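Local coordinates for protein acetylornithine aminotransferase (Aquifex aeolicus, PDB 2EH6) that catalyses pyridoxal phosphate-dependent transfer of an amino group from N(2)-acetyl-L-ornithine to 2-oxoglutarate, a step of arginine biosynthesis, at residues I178-G183 and F224-H229; E213-I218 and G318-L323. All blocks are in the same frame, centred on the assembly; numbering follows the deposited sequence.

Interaction 1 of 2, residues I178-G183 and F224-H229. With PLP (pyridoxal-5'-phosphate), chain C.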
loop_
_atom_site.group_PDB
_atom_site.type_symbol
_atom_site.label_atom_id
_atom_site.label_comp_id
_atom_site.label_asym_id
_atom_site.label_seq_id
_atom_site.Cartn_x
_atom_site.Cartn_y
_atom_site.Cartn_z
ATOM N N ILE A 178 -13.831 5.770 13.557
ATOM C CA ILE A 178 -14.366 4.609 14.253
ATOM C C ILE A 178 -14.659 3.407 13.360
ATOM O O ILE A 178 -14.845 3.549 12.153
ATOM C CB ILE A 178 -15.673 5.014 14.976
ATOM C CG1 ILE A 178 -16.157 3.890 15.894
ATOM C CG2 ILE A 178 -16.742 5.371 13.940
ATOM C CD1 ILE A 178 -17.347 4.288 16.761
ATOM N N GLU A 179 -14.687 2.223 13.967
ATOM C CA GLU A 179 -15.036 0.995 13.256
ATOM C C GLU A 179 -16.419 0.644 13.804
ATOM O O GLU A 179 -16.592 0.611 15.018
ATOM C CB GLU A 179 -14.066 -0.141 13.606
ATOM C CG GLU A 179 -12.626 0.111 13.219
ATOM C CD GLU A 179 -11.668 -0.778 13.979
ATOM O OE1 GLU A 179 -11.557 -1.980 13.641
ATOM O OE2 GLU A 179 -11.036 -0.277 14.930
ATOM N N VAL A 180 -17.396 0.397 12.933
ATOM C CA VAL A 180 -18.740 0.042 13.389
ATOM C C VAL A 180 -18.635 -1.186 14.290
ATOM O O VAL A 180 -19.331 -1.300 15.303
ATOM C CB VAL A 180 -19.678 -0.246 12.196
ATOM C CG1 VAL A 180 -21.003 -0.791 12.692
ATOM C CG2 VAL A 180 -19.915 1.038 11.414
ATOM N N ILE A 181 -17.760 -2.106 13.898
ATOM C CA ILE A 181 -17.469 -3.313 14.666
ATOM C C ILE A 181 -15.942 -3.420 14.628
ATOM O O ILE A 181 -15.352 -3.481 13.550
ATOM C CB ILE A 181 -18.075 -4.591 14.025
ATOM C CG1 ILE A 181 -19.605 -4.509 14.011
ATOM C CG2 ILE A 181 -17.639 -5.822 14.819
ATOM C CD1 ILE A 181 -20.281 -5.690 13.333
ATOM N N GLN A 182 -15.301 -3.418 15.791
ATOM C CA GLN A 182 -13.844 -3.518 15.838
ATOM C C GLN A 182 -13.434 -4.982 15.693
ATOM O O GLN A 182 -13.540 -5.757 16.639
ATOM C CB GLN A 182 -13.309 -2.969 17.162
ATOM C CG GLN A 182 -13.734 -1.545 17.489
ATOM C CD GLN A 182 -13.124 -1.060 18.791
ATOM O OE1 GLN A 182 -13.214 -1.735 19.813
ATOM N NE2 GLN A 182 -12.499 0.116 18.760
ATOM N N GLY A 183 -12.954 -5.352 14.513
ATOM C CA GLY A 183 -12.554 -6.727 14.273
ATOM C C GLY A 183 -11.322 -7.191 15.028
ATOM O O GLY A 183 -11.409 -8.048 15.908
ATOM N N PHE A 224 -23.928 -3.834 2.265
ATOM C CA PHE A 224 -22.756 -3.454 1.492
ATOM C C PHE A 224 -21.753 -2.731 2.395
ATOM O O PHE A 224 -20.577 -3.093 2.440
ATOM C CB PHE A 224 -23.141 -2.563 0.318
ATOM C CG PHE A 224 -22.101 -2.525 -0.755
ATOM C CD1 PHE A 224 -21.981 -3.578 -1.658
ATOM C CD2 PHE A 224 -21.197 -1.472 -0.827
ATOM C CE1 PHE A 224 -20.970 -3.583 -2.616
ATOM C CE2 PHE A 224 -20.184 -1.468 -1.779
ATOM C CZ PHE A 224 -20.070 -2.524 -2.676
ATOM N N TYR A 225 -22.221 -1.703 3.101
ATOM C CA TYR A 225 -21.387 -0.968 4.048
ATOM C C TYR A 225 -22.022 -1.201 5.412
ATOM O O TYR A 225 -23.235 -1.071 5.557
ATOM C CB TYR A 225 -21.381 0.530 3.741
ATOM C CG TYR A 225 -20.819 0.885 2.390
ATOM C CD1 TYR A 225 -19.552 0.445 1.997
ATOM C CD2 TYR A 225 -21.543 1.684 1.509
ATOM C CE1 TYR A 225 -19.022 0.793 0.765
ATOM C CE2 TYR A 225 -21.024 2.039 0.275
ATOM C CZ TYR A 225 -19.763 1.593 -0.091
ATOM O OH TYR A 225 -19.247 1.962 -1.302
ATOM N N ALA A 226 -21.214 -1.548 6.406
ATOM C CA ALA A 226 -21.732 -1.813 7.744
ATOM C C ALA A 226 -22.456 -0.622 8.375
ATOM O O ALA A 226 -23.374 -0.805 9.175
ATOM C CB ALA A 226 -20.601 -2.273 8.657
ATOM N N TYR A 227 -22.053 0.595 8.025
ATOM C CA TYR A 227 -22.693 1.773 8.609
ATOM C C TYR A 227 -24.178 1.858 8.261
ATOM O O TYR A 227 -24.941 2.543 8.937
ATOM C CB TYR A 227 -21.974 3.059 8.169
ATOM C CG TYR A 227 -22.286 3.554 6.768
ATOM C CD1 TYR A 227 -23.524 4.134 6.461
ATOM C CD2 TYR A 227 -21.337 3.456 5.751
ATOM C CE1 TYR A 227 -23.802 4.603 5.175
ATOM C CE2 TYR A 227 -21.604 3.918 4.467
ATOM C CZ TYR A 227 -22.838 4.489 4.181
ATOM O OH TYR A 227 -23.101 4.922 2.898
ATOM N N GLN A 228 -24.583 1.152 7.212
ATOM C CA GLN A 228 -25.973 1.168 6.776
ATOM C C GLN A 228 -26.910 0.487 7.772
ATOM O O GLN A 228 -28.118 0.711 7.748
ATOM C CB GLN A 228 -26.090 0.507 5.398
ATOM C CG GLN A 228 -25.203 1.152 4.344
ATOM C CD GLN A 228 -25.235 0.417 3.019
ATOM O OE1 GLN A 228 -25.105 -0.803 2.973
ATOM N NE2 GLN A 228 -25.393 1.160 1.932
ATOM N N HIS A 229 -26.356 -0.344 8.645
ATOM C CA HIS A 229 -27.166 -1.023 9.650
ATOM C C HIS A 229 -27.749 -0.001 10.627
ATOM O O HIS A 229 -28.763 -0.252 11.277
ATOM C CB HIS A 229 -26.316 -2.023 10.440
ATOM C CG HIS A 229 -26.053 -3.312 9.722
ATOM N ND1 HIS A 229 -27.046 -4.233 9.458
ATOM C CD2 HIS A 229 -24.903 -3.856 9.257
ATOM C CE1 HIS A 229 -26.517 -5.289 8.866
ATOM N NE2 HIS A 229 -25.218 -5.086 8.733
HETATM N N1 PLP C . -8.262 -0.849 9.454
HETATM C C2 PLP C . -9.060 -1.883 9.783
HETATM C C2A PLP C . -10.385 -1.631 10.456
HETATM C C3 PLP C . -8.666 -3.206 9.501
HETATM O O3 PLP C . -9.475 -4.258 9.833
HETATM C C4 PLP C . -7.402 -3.428 8.859
HETATM C C4A PLP C . -6.994 -4.819 8.551
HETATM C C5 PLP C . -6.575 -2.280 8.529
HETATM C C6 PLP C . -7.059 -1.003 8.851
HETATM C C5A PLP C . -5.223 -2.448 7.854
HETATM O O4P PLP C . -5.418 -2.787 6.480
HETATM P P PLP C . -3.973 -2.978 5.767
HETATM O O1P PLP C . -4.211 -3.330 4.348
HETATM O O2P PLP C . -3.098 -1.646 5.835
HETATM O O3P PLP C . -3.176 -4.170 6.499
#
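Y227 meets V180 with the root of its side chain, while its ring turns elsewhere: Q228 CG lies over one ring face, 3.8 Å above the plane and shifted toward the rim, and Y227 OH bonds to W84 N. Next to it, F224 CD2 sits over the centre of the Y225 ring, and Y225 CD2 in turn lies in plane at the edge of the F224 ring. The contact itself is small and apolar. V180 CG2 stands 4.0 Å from Y227 CA, and V180 CB is 4.2 Å from A226 CB. With CG1 anti to the backbone N (chi1 172°), CG2 of V180 falls anti to the carbonyl carbon and meets the backbone of Y227, in the 3-10 segment that starts at A226. Valine suits the place because it brings no polar atom to satisfy, and the small A226 lets the backbones come close. Q228 OE1 accepts Y225 N at 3.0 Å, the donor above the carbonyl plane. Beside V180, E179 belongs to the cofactor pocket: its OE1 lies 3.4 Å from PLP C2A, and its OE2 is held by F127 N. V180 and Y227 both pack on I211 of strand 208-212, while I178 faces helix 192-205 and I181 reaches R317 of strand 313-317.

Interaction 2 of 2, residues E213-I218 and G318-L323. With PLP (pyridoxal-5'-phosphate), chain C.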
loop_
_atom_site.group_PDB
_atom_site.type_symbol
_atom_site.label_atom_id
_atom_site.label_comp_id
_atom_site.label_asym_id
_atom_site.label_seq_id
_atom_site.Cartn_x
_atom_site.Cartn_y
_atom_site.Cartn_z
ATOM N N GLU A 213 -14.112 1.190 7.216
ATOM C CA GLU A 213 -14.811 -0.030 6.811
ATOM C C GLU A 213 -13.896 -1.022 6.088
ATOM O O GLU A 213 -14.357 -1.859 5.317
ATOM C CB GLU A 213 -16.017 0.318 5.931
ATOM C CG GLU A 213 -17.102 1.056 6.713
ATOM C CD GLU A 213 -18.435 0.336 6.701
ATOM O OE1 GLU A 213 -18.450 -0.916 6.583
ATOM O OE2 GLU A 213 -19.467 1.026 6.828
ATOM N N VAL A 214 -12.601 -0.933 6.355
ATOM C CA VAL A 214 -11.632 -1.835 5.731
ATOM C C VAL A 214 -11.994 -3.284 6.004
ATOM O O VAL A 214 -11.914 -4.127 5.117
ATOM C CB VAL A 214 -10.204 -1.556 6.254
ATOM C CG1 VAL A 214 -9.258 -2.702 5.878
ATOM C CG2 VAL A 214 -9.694 -0.251 5.649
ATOM N N GLN A 215 -12.401 -3.562 7.238
ATOM C CA GLN A 215 -12.772 -4.909 7.644
ATOM C C GLN A 215 -14.266 -5.203 7.506
ATOM O O GLN A 215 -14.647 -6.289 7.076
ATOM C CB GLN A 215 -12.345 -5.144 9.097
ATOM C CG GLN A 215 -12.944 -6.392 9.726
ATOM C CD GLN A 215 -11.992 -7.570 9.760
ATOM O OE1 GLN A 215 -11.480 -7.939 10.824
ATOM N NE2 GLN A 215 -11.743 -8.169 8.596
ATOM N N THR A 216 -15.110 -4.238 7.865
ATOM C CA THR A 216 -16.560 -4.429 7.795
ATOM C C THR A 216 -17.172 -4.194 6.421
ATOM O O THR A 216 -18.292 -4.630 6.154
ATOM C CB THR A 216 -17.304 -3.477 8.757
ATOM O OG1 THR A 216 -17.042 -2.126 8.367
ATOM C CG2 THR A 216 -16.859 -3.691 10.197
ATOM N N GLY A 217 -16.449 -3.503 5.556
ATOM C CA GLY A 217 -16.982 -3.184 4.246
ATOM C C GLY A 217 -17.145 -4.283 3.215
ATOM O O GLY A 217 -16.640 -5.403 3.358
ATOM N N ILE A 218 -17.873 -3.928 2.163
ATOM C CA ILE A 218 -18.137 -4.801 1.029
ATOM C C ILE A 218 -18.864 -6.101 1.384
ATOM O O ILE A 218 -18.399 -7.198 1.059
ATOM C CB ILE A 218 -16.823 -5.113 0.266
ATOM C CG1 ILE A 218 -15.945 -3.850 0.179
ATOM C CG2 ILE A 218 -17.139 -5.588 -1.146
ATOM C CD1 ILE A 218 -16.614 -2.634 -0.488
ATOM N N GLY A 318 -23.722 -10.519 10.647
ATOM C CA GLY A 318 -23.495 -11.104 9.336
ATOM C C GLY A 318 -22.465 -12.219 9.392
ATOM O O GLY A 318 -22.640 -13.187 10.136
ATOM N N LEU A 319 -21.396 -12.093 8.608
ATOM C CA LEU A 319 -20.344 -13.101 8.603
ATOM C C LEU A 319 -19.062 -12.592 9.257
ATOM O O LEU A 319 -17.955 -13.037 8.933
ATOM C CB LEU A 319 -20.068 -13.609 7.179
ATOM C CG LEU A 319 -21.163 -14.525 6.610
ATOM C CD1 LEU A 319 -20.811 -14.970 5.201
ATOM C CD2 LEU A 319 -21.328 -15.735 7.520
ATOM N N MET A 320 -19.223 -11.629 10.158
ATOM C CA MET A 320 -18.106 -11.109 10.930
ATOM C C MET A 320 -18.519 -11.465 12.349
ATOM O O MET A 320 -19.165 -10.675 13.043
ATOM C CB MET A 320 -17.956 -9.594 10.808
ATOM C CG MET A 320 -16.701 -9.102 11.527
ATOM S SD MET A 320 -16.456 -7.326 11.543
ATOM C CE MET A 320 -16.083 -7.046 9.879
ATOM N N LEU A 321 -18.156 -12.668 12.772
ATOM C CA LEU A 321 -18.547 -13.135 14.090
ATOM C C LEU A 321 -17.378 -13.485 14.990
ATOM O O LEU A 321 -16.281 -13.776 14.523
ATOM C CB LEU A 321 -19.467 -14.353 13.939
ATOM C CG LEU A 321 -20.743 -14.110 13.128
ATOM C CD1 LEU A 321 -21.418 -15.434 12.806
ATOM C CD2 LEU A 321 -21.679 -13.205 13.912
ATOM N N GLY A 322 -17.634 -13.459 16.292
ATOM C CA GLY A 322 -16.606 -13.789 17.253
ATOM C C GLY A 322 -17.186 -14.557 18.421
ATOM O O GLY A 322 -18.362 -14.414 18.753
ATOM N N LEU A 323 -16.355 -15.391 19.035
ATOM C CA LEU A 323 -16.765 -16.177 20.189
ATOM C C LEU A 323 -15.753 -15.872 21.281
ATOM O O LEU A 323 -14.594 -16.283 21.201
ATOM C CB LEU A 323 -16.753 -17.674 19.852
ATOM C CG LEU A 323 -17.124 -18.658 20.968
ATOM C CD1 LEU A 323 -18.521 -18.359 21.499
ATOM C CD2 LEU A 323 -17.056 -20.075 20.423
HETATM N N1 PLP C . -8.262 -0.849 9.454
HETATM C C2 PLP C . -9.060 -1.883 9.783
HETATM C C2A PLP C . -10.385 -1.631 10.456
HETATM C C3 PLP C . -8.666 -3.206 9.501
HETATM O O3 PLP C . -9.475 -4.258 9.833
HETATM C C4 PLP C . -7.402 -3.428 8.859
HETATM C C4A PLP C . -6.994 -4.819 8.551
HETATM C C5 PLP C . -6.575 -2.280 8.529
HETATM C C6 PLP C . -7.059 -1.003 8.851
HETATM C C5A PLP C . -5.223 -2.448 7.854
HETATM O O4P PLP C . -5.418 -2.787 6.480
HETATM P P PLP C . -3.973 -2.978 5.767
HETATM O O1P PLP C . -4.211 -3.330 4.348
HETATM O O2P PLP C . -3.098 -1.646 5.835
HETATM O O3P PLP C . -3.176 -4.170 6.499
#
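T216 and M320 face each other with CA atoms 7.5 Å apart, the strand starting at M320 confronting a loop whose residues 214-216 have helical backbone angles and whose G217 N bonds to E213 O at 2.7 Å. M320 bridges the gap: CG is anti to the backbone N (chi1 -175°) and the chain stays extended until it bends at the thioether (chi3 -70°), bringing CE against the loop. M320 CE lies 3.5 Å from T216 CG2, a tight fit that a flexible, unbranched methionine can reach. It also comes to 3.2 Å of Q215 CG, shorter than ordinary carbon packing and so doubtful in detail; the two side chains cross at a slant. Q215 CB in turn is 3.1 Å from PLP O3. V214 packs against the cofactor ring, with CG1 3.6 Å from PLP C4, a compact apolar side chain on a flat aromatic surface. T216 turns its two branches to different tasks: CG2 packs on M320, while OG1 donates to E213 OE1 at 2.6 Å, approaching from above the carboxylate plane. A valine here would remove the hydroxyl, and E213 OE1 would probably lose one of its donors, keeping A226 N but with the carboxylate less firmly fixed. G217 suits its position because a CB there would collide with E213 O. I181 of strand 181-182 touches both T216 and M320, L319 and L321 pack on helix 275-308, and I218 touches both that helix and strand 236-239.

Both interactions are buried and modest in area, and neither has a hydrogen bond across its segments; polar bonds serve instead to shape the loops. They share one element: the single connection between strands 208-212 and 236-239 supplies both 213-218 and 224-229. The carboxylate of E213 joins them, its OE1 meeting A226 N at 2.8 Å and its OE2 meeting Y227 N, probable hydrogen bonds that give a buried acid several donors. A226 CB also packs on T216 CB at 3.5 Å. Interaction 1 stays beside the large cofactor-binding sheet, using aliphatic groups against a 3-10 segment. Interaction 2 reaches the other large sheet through a single flexible thioether. Both border the cofactor.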